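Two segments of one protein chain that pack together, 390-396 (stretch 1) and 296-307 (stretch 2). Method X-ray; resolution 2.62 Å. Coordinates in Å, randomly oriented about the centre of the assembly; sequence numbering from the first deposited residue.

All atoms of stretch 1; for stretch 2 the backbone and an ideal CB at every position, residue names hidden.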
ATOM      1  N   SER A 390     -31.449   4.114  37.524  1.00 44.60           N
ATOM      2  CA  SER A 390     -30.781   3.108  38.343  1.00 45.49           C
ATOM      3  C   SER A 390     -29.447   2.692  37.713  1.00 46.25           C
ATOM      4  O   SER A 390     -29.278   2.740  36.485  1.00 45.50           O
ATOM      5  CB  SER A 390     -31.690   1.888  38.498  1.00 45.63           C
ATOM      6  OG  SER A 390     -30.974   0.762  38.970  1.00 51.53           O
ATOM      7  N   ARG A 391     -28.492   2.302  38.555  1.00 46.47           N
ATOM      8  CA  ARG A 391     -27.189   1.867  38.073  1.00 45.88           C
ATOM      9  C   ARG A 391     -27.357   0.580  37.290  1.00 44.82           C
ATOM     10  O   ARG A 391     -28.312  -0.161  37.520  1.00 44.06           O
ATOM     11  CB  ARG A 391     -26.217   1.650  39.236  1.00 48.02           C
ATOM     12  CG  ARG A 391     -25.587   2.939  39.729  1.00 53.42           C
ATOM     13  CD  ARG A 391     -24.655   2.734  40.915  1.00 57.22           C
ATOM     14  NE  ARG A 391     -23.710   1.650  40.676  1.00 63.13           N
ATOM     15  CZ  ARG A 391     -23.833   0.426  41.184  1.00 65.03           C
ATOM     16  NH1 ARG A 391     -24.865   0.132  41.970  1.00 64.41           N
ATOM     17  NH2 ARG A 391     -22.930  -0.509  40.899  1.00 65.73           N
ATOM     18  N   TYR A 392     -26.427   0.349  36.359  1.00 45.18           N
ATOM     19  CA  TYR A 392     -26.388  -0.823  35.490  1.00 44.48           C
ATOM     20  C   TYR A 392     -26.000  -2.053  36.289  1.00 44.31           C
ATOM     21  O   TYR A 392     -25.048  -2.040  37.073  1.00 42.77           O
ATOM     22  CB  TYR A 392     -25.375  -0.602  34.353  1.00 44.33           C
ATOM     23  CG  TYR A 392     -25.051  -1.849  33.549  1.00 46.21           C
ATOM     24  CD1 TYR A 392     -25.887  -2.278  32.516  1.00 46.15           C
ATOM     25  CD2 TYR A 392     -23.925  -2.636  33.857  1.00 46.51           C
ATOM     26  CE1 TYR A 392     -25.620  -3.460  31.813  1.00 46.96           C
ATOM     27  CE2 TYR A 392     -23.647  -3.824  33.162  1.00 45.16           C
ATOM     28  CZ  TYR A 392     -24.500  -4.232  32.146  1.00 47.51           C
ATOM     29  OH  TYR A 392     -24.273  -5.432  31.504  1.00 46.83           O
ATOM     30  N   ILE A 393     -26.748  -3.121  36.096  1.00 45.77           N
ATOM     31  CA  ILE A 393     -26.456  -4.347  36.796  1.00 49.50           C
ATOM     32  C   ILE A 393     -25.839  -5.285  35.776  1.00 52.48           C
ATOM     33  O   ILE A 393     -26.491  -5.676  34.798  1.00 52.16           O
ATOM     34  CB  ILE A 393     -27.742  -4.972  37.411  1.00 49.16           C
ATOM     35  CG1 ILE A 393     -28.453  -3.934  38.288  1.00 46.17           C
ATOM     36  CG2 ILE A 393     -27.376  -6.207  38.246  1.00 46.94           C
ATOM     37  CD1 ILE A 393     -27.575  -3.388  39.381  1.00 44.08           C
ATOM     38  N   PRO A 394     -24.563  -5.644  35.981  1.00 55.61           N
ATOM     39  CA  PRO A 394     -23.856  -6.538  35.065  1.00 58.61           C
ATOM     40  C   PRO A 394     -24.502  -7.900  34.915  1.00 61.23           C
ATOM     41  O   PRO A 394     -24.503  -8.704  35.843  1.00 61.05           O
ATOM     42  CB  PRO A 394     -22.443  -6.601  35.653  1.00 57.19           C
ATOM     43  CG  PRO A 394     -22.662  -6.343  37.105  1.00 57.10           C
ATOM     44  CD  PRO A 394     -23.698  -5.252  37.107  1.00 56.58           C
ATOM     45  N   ARG A 395     -25.085  -8.132  33.742  1.00 65.99           N
ATOM     46  CA  ARG A 395     -25.716  -9.406  33.426  1.00 70.06           C
ATOM     47  C   ARG A 395     -24.616 -10.348  32.987  1.00 72.82           C
ATOM     48  O   ARG A 395     -24.625 -10.851  31.860  1.00 74.30           O
ATOM     49  CB  ARG A 395     -26.729  -9.246  32.297  1.00 71.43           C
ATOM     50  CG  ARG A 395     -27.981  -8.536  32.728  1.00 73.89           C
ATOM     51  CD  ARG A 395     -28.895  -8.217  31.569  1.00 74.31           C
ATOM     52  NE  ARG A 395     -29.905  -7.244  31.974  1.00 75.99           N
ATOM     53  CZ  ARG A 395     -29.619  -6.110  32.613  1.00 77.99           C
ATOM     54  NH1 ARG A 395     -28.355  -5.818  32.917  1.00 77.05           N
ATOM     55  NH2 ARG A 395     -30.588  -5.262  32.950  1.00 78.43           N
ATOM     56  N   ALA A 396     -23.662 -10.563  33.887  1.00 75.62           N
ATOM     57  CA  ALA A 396     -22.525 -11.437  33.636  1.00 78.58           C
ATOM     58  C   ALA A 396     -21.620 -11.417  34.860  1.00 79.96           C
ATOM     59  O   ALA A 396     -21.255 -12.514  35.340  1.00 81.67           O
ATOM     60  CB  ALA A 396     -21.753 -10.967  32.403  1.00 79.21           C
ATOM     61  N   UNK A 296     -17.535  -2.445  26.492  1.00 48.36           N
ATOM     62  CA  UNK A 296     -17.061  -1.876  27.740  1.00 47.57           C
ATOM     63  C   UNK A 296     -18.195  -1.755  28.751  1.00 46.79           C
ATOM     64  O   UNK A 296     -17.945  -1.655  29.947  1.00 45.41           O
ATOM     65  CB  UNK A 296     -16.423  -0.508  27.492  1.00 47.57           C
ATOM     66  N   UNK A 297     -19.438  -1.790  28.274  1.00 47.81           N
ATOM     67  CA  UNK A 297     -20.590  -1.642  29.165  1.00 48.55           C
ATOM     68  C   UNK A 297     -20.761  -2.754  30.181  1.00 49.45           C
ATOM     69  O   UNK A 297     -20.881  -2.479  31.371  1.00 50.51           O
ATOM     70  CB  UNK A 297     -21.867  -1.546  28.328  1.00 48.55           C
ATOM     71  N   UNK A 298     -20.754  -4.006  29.748  1.00 50.79           N
ATOM     72  CA  UNK A 298     -20.966  -5.055  30.725  1.00 54.27           C
ATOM     73  C   UNK A 298     -19.839  -5.203  31.734  1.00 55.73           C
ATOM     74  O   UNK A 298     -20.090  -5.264  32.937  1.00 55.91           O
ATOM     75  CB  UNK A 298     -21.171  -6.387  30.000  1.00 54.27           C
ATOM     76  N   UNK A 299     -18.598  -5.245  31.275  1.00 57.03           N
ATOM     77  CA  UNK A 299     -17.546  -5.425  32.239  1.00 58.83           C
ATOM     78  C   UNK A 299     -16.814  -4.211  32.778  1.00 60.68           C
ATOM     79  O   UNK A 299     -17.152  -3.717  33.853  1.00 65.54           O
ATOM     80  CB  UNK A 299     -16.504  -6.355  31.613  1.00 58.83           C
ATOM     81  N   UNK A 300     -15.819  -3.694  32.046  1.00 58.31           N
ATOM     82  CA  UNK A 300     -15.123  -2.535  32.628  1.00 56.55           C
ATOM     83  C   UNK A 300     -16.055  -1.445  33.182  1.00 55.03           C
ATOM     84  O   UNK A 300     -16.316  -1.352  34.379  1.00 51.50           O
ATOM     85  CB  UNK A 300     -14.211  -1.914  31.568  1.00 56.55           C
ATOM     86  N   UNK A 301     -16.547  -0.627  32.263  1.00 54.92           N
ATOM     87  CA  UNK A 301     -17.430   0.496  32.541  1.00 54.17           C
ATOM     88  C   UNK A 301     -18.851   0.021  32.722  1.00 54.47           C
ATOM     89  O   UNK A 301     -19.390  -0.654  31.852  1.00 57.92           O
ATOM     90  CB  UNK A 301     -17.358   1.534  31.420  1.00 54.17           C
ATOM     91  N   UNK A 302     -19.490   0.346  33.828  1.00 51.40           N
ATOM     92  CA  UNK A 302     -20.868  -0.103  33.909  1.00 48.65           C
ATOM     93  C   UNK A 302     -21.751   1.052  33.436  1.00 48.35           C
ATOM     94  O   UNK A 302     -22.611   0.891  32.576  1.00 48.63           O
ATOM     95  CB  UNK A 302     -21.232  -0.548  35.327  1.00 48.65           C
ATOM     96  N   UNK A 303     -21.489   2.234  33.974  1.00 46.52           N
ATOM     97  CA  UNK A 303     -22.259   3.402  33.627  1.00 43.96           C
ATOM     98  C   UNK A 303     -21.532   4.636  34.132  1.00 42.79           C
ATOM     99  O   UNK A 303     -20.529   4.526  34.825  1.00 39.95           O
ATOM    100  CB  UNK A 303     -23.674   3.319  34.202  1.00 43.96           C
ATOM    101  N   UNK A 304     -22.040   5.808  33.769  1.00 42.64           N
ATOM    102  CA  UNK A 304     -21.439   7.067  34.176  1.00 43.35           C
ATOM    103  C   UNK A 304     -21.311   7.190  35.699  1.00 44.24           C
ATOM    104  O   UNK A 304     -20.286   7.664  36.210  1.00 44.19           O
ATOM    105  CB  UNK A 304     -22.265   8.233  33.628  1.00 43.35           C
ATOM    106  N   UNK A 305     -22.351   6.767  36.419  1.00 43.81           N
ATOM    107  CA  UNK A 305     -22.347   6.848  37.877  1.00 43.87           C
ATOM    108  C   UNK A 305     -21.156   6.085  38.472  1.00 44.74           C
ATOM    109  O   UNK A 305     -20.467   6.589  39.357  1.00 44.71           O
ATOM    110  CB  UNK A 305     -23.660   6.298  38.439  1.00 43.87           C
ATOM    111  N   UNK A 306     -20.905   4.873  37.983  1.00 44.19           N
ATOM    112  CA  UNK A 306     -19.780   4.095  38.484  1.00 44.24           C
ATOM    113  C   UNK A 306     -18.460   4.809  38.158  1.00 44.05           C
ATOM    114  O   UNK A 306     -17.522   4.801  38.958  1.00 43.52           O
ATOM    115  CB  UNK A 306     -19.794   2.687  37.886  1.00 44.24           C
ATOM    116  N   UNK A 307     -18.403   5.424  36.979  1.00 43.56           N
ATOM    117  CA  UNK A 307     -17.212   6.127  36.532  1.00 43.63           C
ATOM    118  C   UNK A 307     -17.003   7.347  37.421  1.00 44.44           C
ATOM    119  O   UNK A 307     -15.855   7.693  37.751  1.00 44.63           O
ATOM    120  CB  UNK A 307     -17.329   6.531  35.061  1.00 43.63           C
TER

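Position 296 has nothing of stretch 1 within 5.5 Å of its ideal CB, so the contact sets no preference. It is Ser296.

At position 297 CA-to-CB points sideways, with the Tyr392 ring nearby; the ideal CB lies 5.4 Å from Tyr392 CZ. A flexible apolar chain would suit, to cover the ring. It is Met297, present as selenomethionine. Its chi1 is t, and Met297 CG sits over one face of the ring, 4.3 Å from the centroid, a CH-pi contact.

At position 298 the bond also points sideways. The ideal CB is 3.6 Å from Tyr392 OH. The hydroxyl invites a short polar residue: Asn, Asp, Ser or Thr. It is Asn298. Its end comes nearer than the CB direction suggests, and Asn298 OD1 accepts a very short hydrogen bond from Tyr392 OH, 2.5 Å. Asn298 OD1 also lies 3.2 Å from Arg395 N. Asn298 ND2 approaches Ala396 CB to 2.9 Å, a tight contact.

Position 299 points away, and many residues would fit. It is Phe299. Position 300 is out of reach; its phi of -47° allows proline, and it is Pro300. Position 301 points sideways but has no neighbour in stretch 1. It is Val301.

At position 302 the bond points sideways, with the ideal CB 3.7 Å from Tyr392 CD2. Pro394 and Arg391 border the space beyond, so a large apolar or aromatic chain would suit. It is Trp302, chi1 m. Trp302 NE1 lies 4.0 Å from Pro394 CB and Trp302 CE3 4.1 Å from Arg391 NH2. The Tyr392 ring and the five-membered ring are near parallel but slid apart, so they barely overlap.

Position 303 points toward stretch 1, where Tyr392 N offers a donor. The backbone turns into a helix just after it. Asp, Asn, Ser or Thr could serve. It is Asp303, the N-cap. Asp303 OD1 accepts from Tyr392 N at 2.6 Å, nearly straight at 176°. Its other oxygen accepts the capping bond from the backbone N of 306.

Position 304 is out of reach and helical. It is Leu304.

Position 305 points toward Arg391, its ideal CB 4.1 Å from Arg391 CG. A small residue such as Ala or Ser would suit. It is Ala305, whose methyl makes that contact.

At position 306 CA-to-CB points sideways, and the ideal CB lies 4.9 Å from Arg391 NE. A small polar residue would suit. It is Thr306. Thr306 OG1 lies 3.7 Å from Arg391 NE, at the guanidinium edge, and donates to Asp303 OD2 at 2.6 Å.

Position 307 is out of reach. It is Thr307.

Stretch 2, residues 296-307: SMNFPVWDLATT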
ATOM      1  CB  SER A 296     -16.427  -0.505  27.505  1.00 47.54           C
ATOM      2  OG  SER A 296     -17.370   0.419  26.998  1.00 49.98           O
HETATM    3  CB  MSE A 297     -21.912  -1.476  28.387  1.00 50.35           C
HETATM    4  CG  MSE A 297     -23.128  -1.305  29.322  1.00 49.09           C
HETATM    5 SE   MSE A 297     -24.659  -0.899  28.521  1.00 59.18          SE
HETATM    6  CE  MSE A 297     -24.871  -2.387  27.625  1.00 41.92           C
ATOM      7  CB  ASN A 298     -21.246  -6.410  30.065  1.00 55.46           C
ATOM      8  CG  ASN A 298     -21.683  -7.474  31.088  1.00 58.37           C
ATOM      9  OD1 ASN A 298     -22.811  -7.447  31.576  1.00 60.68           O
ATOM     10  ND2 ASN A 298     -20.781  -8.395  31.423  1.00 58.20           N
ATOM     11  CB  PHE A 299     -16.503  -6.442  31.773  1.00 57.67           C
ATOM     12  CG  PHE A 299     -15.278  -6.471  32.651  1.00 55.44           C
ATOM     13  CD1 PHE A 299     -15.399  -6.627  34.025  1.00 54.92           C
ATOM     14  CD2 PHE A 299     -14.011  -6.288  32.114  1.00 54.09           C
ATOM     15  CE1 PHE A 299     -14.282  -6.598  34.844  1.00 54.41           C
ATOM     16  CE2 PHE A 299     -12.889  -6.259  32.931  1.00 52.83           C
ATOM     17  CZ  PHE A 299     -13.027  -6.413  34.298  1.00 53.42           C
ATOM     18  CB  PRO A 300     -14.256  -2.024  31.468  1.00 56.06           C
ATOM     19  CG  PRO A 300     -14.290  -3.149  30.438  1.00 56.96           C
ATOM     20  CD  PRO A 300     -15.655  -3.732  30.586  1.00 54.90           C
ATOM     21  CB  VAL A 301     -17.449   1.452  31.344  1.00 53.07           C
ATOM     22  CG1 VAL A 301     -18.106   2.759  31.713  1.00 52.87           C
ATOM     23  CG2 VAL A 301     -16.060   1.643  30.839  1.00 52.47           C
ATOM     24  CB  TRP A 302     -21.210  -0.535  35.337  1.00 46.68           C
ATOM     25  CG  TRP A 302     -20.455  -1.771  35.774  1.00 44.82           C
ATOM     26  CD1 TRP A 302     -20.217  -2.899  35.030  1.00 43.92           C
ATOM     27  CD2 TRP A 302     -19.914  -2.030  37.071  1.00 43.65           C
ATOM     28  NE1 TRP A 302     -19.574  -3.843  35.785  1.00 40.86           N
ATOM     29  CE2 TRP A 302     -19.372  -3.338  37.043  1.00 43.23           C
ATOM     30  CE3 TRP A 302     -19.831  -1.286  38.257  1.00 44.39           C
ATOM     31  CZ2 TRP A 302     -18.761  -3.918  38.158  1.00 40.90           C
ATOM     32  CZ3 TRP A 302     -19.225  -1.864  39.366  1.00 42.83           C
ATOM     33  CH2 TRP A 302     -18.697  -3.170  39.305  1.00 41.67           C
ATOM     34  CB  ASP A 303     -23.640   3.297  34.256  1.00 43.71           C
ATOM     35  CG  ASP A 303     -23.588   2.861  35.721  1.00 43.69           C
ATOM     36  OD1 ASP A 303     -24.549   2.201  36.158  1.00 44.17           O
ATOM     37  OD2 ASP A 303     -22.607   3.174  36.438  1.00 43.99           O
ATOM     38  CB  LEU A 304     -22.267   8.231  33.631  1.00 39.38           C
ATOM     39  CG  LEU A 304     -21.596   9.590  33.736  1.00 37.17           C
ATOM     40  CD1 LEU A 304     -20.332   9.547  32.885  1.00 38.33           C
ATOM     41  CD2 LEU A 304     -22.537  10.709  33.285  1.00 38.07           C
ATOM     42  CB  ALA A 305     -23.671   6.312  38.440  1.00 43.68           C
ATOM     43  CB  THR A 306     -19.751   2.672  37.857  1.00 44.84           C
ATOM     44  OG1 THR A 306     -20.976   1.987  38.140  1.00 42.55           O
ATOM     45  CG2 THR A 306     -18.576   1.862  38.416  1.00 45.54           C
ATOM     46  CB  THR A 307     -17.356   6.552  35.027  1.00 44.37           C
ATOM     47  OG1 THR A 307     -17.473   5.378  34.213  1.00 44.96           O
ATOM     48  CG2 THR A 307     -16.152   7.373  34.542  1.00 39.66           C
TER
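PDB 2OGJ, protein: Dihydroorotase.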